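Local atomic coordinates of actin-binding protein, cofilin/tropomyosin family protein, putative (PDB entry 4LIZ), a protein that binds actin filaments and stabilizes them, and may thereby help maintain F-actin during phagocytosis and pseudopod formation. Residues I82-E87 / T119-L124. Sequence-based numbering, arbitrary orientation.
Sequences ISWAGE and TSLDDL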
ATOM      1  N   ILE A  82       2.074   1.990   0.428  1.00 11.09           N
ATOM      2  CA  ILE A  82       3.083   1.860  -0.616  1.00 10.84           C
ATOM      3  C   ILE A  82       2.439   2.084  -1.932  1.00 11.42           C
ATOM      4  O   ILE A  82       1.382   1.513  -2.326  1.00 11.01           O
ATOM      5  CB  ILE A  82       3.682   0.436  -0.633  1.00 11.11           C
ATOM      6  CG1 ILE A  82       4.474   0.237   0.644  1.00 12.21           C
ATOM      7  CG2 ILE A  82       4.448   0.187  -1.896  1.00 13.45           C
ATOM      8  CD1 ILE A  82       4.737  -1.213   0.996  1.00 13.76           C
ATOM      9  N   SER A  83       3.038   2.926  -2.812  1.00 11.63           N
ATOM     10  CA  SER A  83       2.808   2.963  -4.248  1.00 11.43           C
ATOM     11  C   SER A  83       3.920   2.212  -4.987  1.00 10.74           C
ATOM     12  O   SER A  83       5.076   2.323  -4.588  1.00 12.45           O
ATOM     13  CB  SER A  83       2.595   4.405  -4.754  1.00 12.47           C
ATOM     14  OG  SER A  83       3.771   5.152  -4.550  1.00 13.09           O
ATOM     15  N   TRP A  84       3.579   1.459  -6.010  1.00 10.71           N
ATOM     16  CA  TRP A  84       4.509   0.598  -6.677  1.00 11.05           C
ATOM     17  C   TRP A  84       4.365   0.808  -8.161  1.00 12.37           C
ATOM     18  O   TRP A  84       3.299   0.653  -8.778  1.00 12.36           O
ATOM     19  CB  TRP A  84       4.190  -0.907  -6.386  1.00 11.22           C
ATOM     20  CG  TRP A  84       4.883  -1.919  -7.267  1.00 11.50           C
ATOM     21  CD1 TRP A  84       4.400  -2.469  -8.332  1.00 12.58           C
ATOM     22  CD2 TRP A  84       6.207  -2.421  -7.052  1.00 13.16           C
ATOM     23  NE1 TRP A  84       5.298  -3.393  -8.861  1.00 13.01           N
ATOM     24  CE2 TRP A  84       6.420  -3.378  -8.055  1.00 11.49           C
ATOM     25  CE3 TRP A  84       7.183  -2.219  -6.089  1.00 14.25           C
ATOM     26  CZ2 TRP A  84       7.653  -4.081  -8.110  1.00 13.78           C
ATOM     27  CZ3 TRP A  84       8.401  -2.914  -6.134  1.00 16.25           C
ATOM     28  CH2 TRP A  84       8.599  -3.838  -7.163  1.00 16.47           C
ATOM     29  N   ALA A  85       5.513   1.072  -8.879  1.00 13.31           N
ATOM     30  CA  ALA A  85       5.601   1.184 -10.303  1.00 15.19           C
ATOM     31  C   ALA A  85       6.760   0.324 -10.728  1.00 16.21           C
ATOM     32  O   ALA A  85       7.916   0.754 -10.644  1.00 17.25           O
ATOM     33  CB  ALA A  85       5.867   2.654 -10.760  1.00 15.90           C
ATOM     34  N   GLY A  86       6.470  -0.898 -11.144  1.00 14.67           N
ATOM     35  CA  GLY A  86       7.500  -1.868 -11.488  1.00 15.21           C
ATOM     36  C   GLY A  86       8.342  -1.370 -12.682  1.00 18.40           C
ATOM     37  O   GLY A  86       7.784  -0.679 -13.561  1.00 18.11           O
ATOM     38  N   GLU A  87       9.573  -1.860 -12.658  1.00 19.54           N
ATOM     39  CA  GLU A  87      10.518  -1.379 -13.708  1.00 23.79           C
ATOM     40  C   GLU A  87      10.206  -1.981 -15.041  1.00 23.54           C
ATOM     41  O   GLU A  87      10.717  -1.456 -16.077  1.00 23.76           O
ATOM     42  CB  GLU A  87      11.949  -1.619 -13.290  1.00 24.23           C
ATOM     43  CG  GLU A  87      12.241  -0.593 -12.188  1.00 26.11           C
ATOM     44  CD  GLU A  87      13.585  -0.786 -11.470  1.00 40.27           C
ATOM     45  OE1 GLU A  87      14.338  -1.750 -11.771  1.00 37.89           O
ATOM     46  OE2 GLU A  87      13.880   0.039 -10.546  1.00 48.12           O
ATOM     47  N   THR A 119       9.964   1.053  -6.780  1.00 15.27           N
ATOM     48  CA  THR A 119      10.049   0.557  -8.129  1.00 14.69           C
ATOM     49  C   THR A 119      10.767  -0.810  -8.193  1.00 15.16           C
ATOM     50  O   THR A 119      10.708  -1.454  -9.166  1.00 18.70           O
ATOM     51  CB  THR A 119      10.750   1.565  -9.095  1.00 15.74           C
ATOM     52  OG1 THR A 119      12.116   1.687  -8.733  1.00 20.77           O
ATOM     53  CG2 THR A 119      10.044   2.938  -9.050  1.00 16.99           C
ATOM     54  N   SER A 120      11.377  -1.181  -7.092  1.00 30.00           N
ATOM     55  CA  SER A 120      12.075  -2.427  -6.950  1.00 30.00           C
ATOM     56  C   SER A 120      11.828  -2.972  -5.537  1.00 30.00           C
ATOM     57  O   SER A 120      11.606  -2.238  -4.644  1.00 30.00           O
ATOM     58  CB  SER A 120      13.565  -2.156  -7.175  1.00 20.00           C
ATOM     59  OG  SER A 120      14.371  -2.931  -6.431  1.00 20.00           O
ATOM     60  N   LEU A 121      11.899  -4.291  -5.404  1.00 17.86           N
ATOM     61  CA  LEU A 121      11.779  -4.899  -4.104  1.00 16.33           C
ATOM     62  C   LEU A 121      12.861  -4.451  -3.126  1.00 17.12           C
ATOM     63  O   LEU A 121      12.616  -4.468  -1.984  1.00 18.36           O
ATOM     64  CB  LEU A 121      11.647  -6.432  -4.175  1.00 18.83           C
ATOM     65  CG  LEU A 121      10.435  -6.954  -4.928  1.00 18.08           C
ATOM     66  CD1 LEU A 121      10.452  -8.456  -5.016  1.00 25.94           C
ATOM     67  CD2 LEU A 121       9.101  -6.490  -4.357  1.00 19.74           C
ATOM     68  N   ASP A 122      14.014  -4.039  -3.613  1.00 16.64           N
ATOM     69  CA  ASP A 122      15.028  -3.520  -2.759  1.00 21.04           C
ATOM     70  C   ASP A 122      14.642  -2.231  -2.089  1.00 16.87           C
ATOM     71  O   ASP A 122      15.308  -1.834  -1.230  1.00 19.80           O
ATOM     72  CB  ASP A 122      16.341  -3.298  -3.538  1.00 25.41           C
ATOM     73  CG  ASP A 122      16.953  -4.603  -4.110  1.00 42.09           C
ATOM     74  OD1 ASP A 122      16.820  -5.665  -3.519  1.00 43.20           O
ATOM     75  OD2 ASP A 122      17.619  -4.548  -5.152  1.00 47.33           O
ATOM     76  N   ASP A 123      13.599  -1.560  -2.569  1.00 14.86           N
ATOM     77  CA  ASP A 123      13.136  -0.343  -1.967  1.00 14.94           C
ATOM     78  C   ASP A 123      12.335  -0.625  -0.705  1.00 13.81           C
ATOM     79  O   ASP A 123      11.992   0.262  -0.023  1.00 15.45           O
ATOM     80  CB  ASP A 123      12.220   0.455  -2.928  1.00 15.15           C
ATOM     81  CG  ASP A 123      12.954   1.043  -4.120  1.00 17.88           C
ATOM     82  OD1 ASP A 123      14.144   1.310  -3.970  1.00 22.85           O
ATOM     83  OD2 ASP A 123      12.358   1.197  -5.149  1.00 18.51           O
ATOM     84  N   LEU A 124      11.975  -1.888  -0.487  1.00 13.84           N
ATOM     85  CA  LEU A 124      11.043  -2.258   0.567  1.00 13.13           C
ATOM     86  C   LEU A 124      11.671  -3.280   1.511  1.00 12.78           C
ATOM     87  O   LEU A 124      11.681  -4.445   1.245  1.00 13.76           O
ATOM     88  CB  LEU A 124       9.752  -2.840  -0.052  1.00 13.52           C
ATOM     89  CG  LEU A 124       8.969  -1.906  -0.989  1.00 13.22           C
ATOM     90  CD1 LEU A 124       7.890  -2.703  -1.689  1.00 13.56           C
ATOM     91  CD2 LEU A 124       8.371  -0.757  -0.199  1.00 14.06           C
TER
HETATM   92  O   HOH W   1      10.545  -3.814 -10.561  1.00 20.51           O
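Trp-84 points the six-membered end of its indole at the backbone of 119-124, and the rest of the contact is laid out on either side of that approach. Trp-84 CG lies anti to the backbone N (chi1 166°), which carries the ring out from the strand until Trp-84 CZ3 stands 3.5 Å from the carbonyl carbon of Ser-120. The peptide joining Ser-120 to Leu-121 meets the ring at its edge, near the ring plane, Thr-119 CA lies over one face, offset toward the rim, and Leu-121 CD2 lies 3.9 Å from Trp-84 CH2. Elsewhere on the indole, NE1 donates to the backbone carbonyl of Lys-56. Near the start of 82-87, Ile-82 and Leu-124 reach toward each other tip to tip, Ile-82 CD1 to Leu-124 CD2 at 3.9 Å. In this ADF-homology fold, strand 76-85 runs parallel to the outermost strand 114-118, and the contact sits at the end of the first strand and just past the second, 119-124 leading on to helix 126-137. Backbone bonding between the two strands is followed by a CA-H...O contact, Thr-119 CA lying 3.3 Å from Ala-85 O. Beyond it, the extended Glu-87 crosses Thr-119 at about a right angle and brings Glu-87 OE2 to 3.0 Å from Thr-119 OG1, close enough for a hydrogen bond. A water links the same two residues, accepting from Glu-87 N and donating to Thr-119 O. The turn at the indole's edge, with a 3-10 segment at 121-123, is braced internally: Asp-123 OD2 takes Thr-119 N almost straight (N-H...O 173°) and Ser-120 N from above the carboxylate plane, while Ser-120 OG accepts from Asp-122 N in an ST turn.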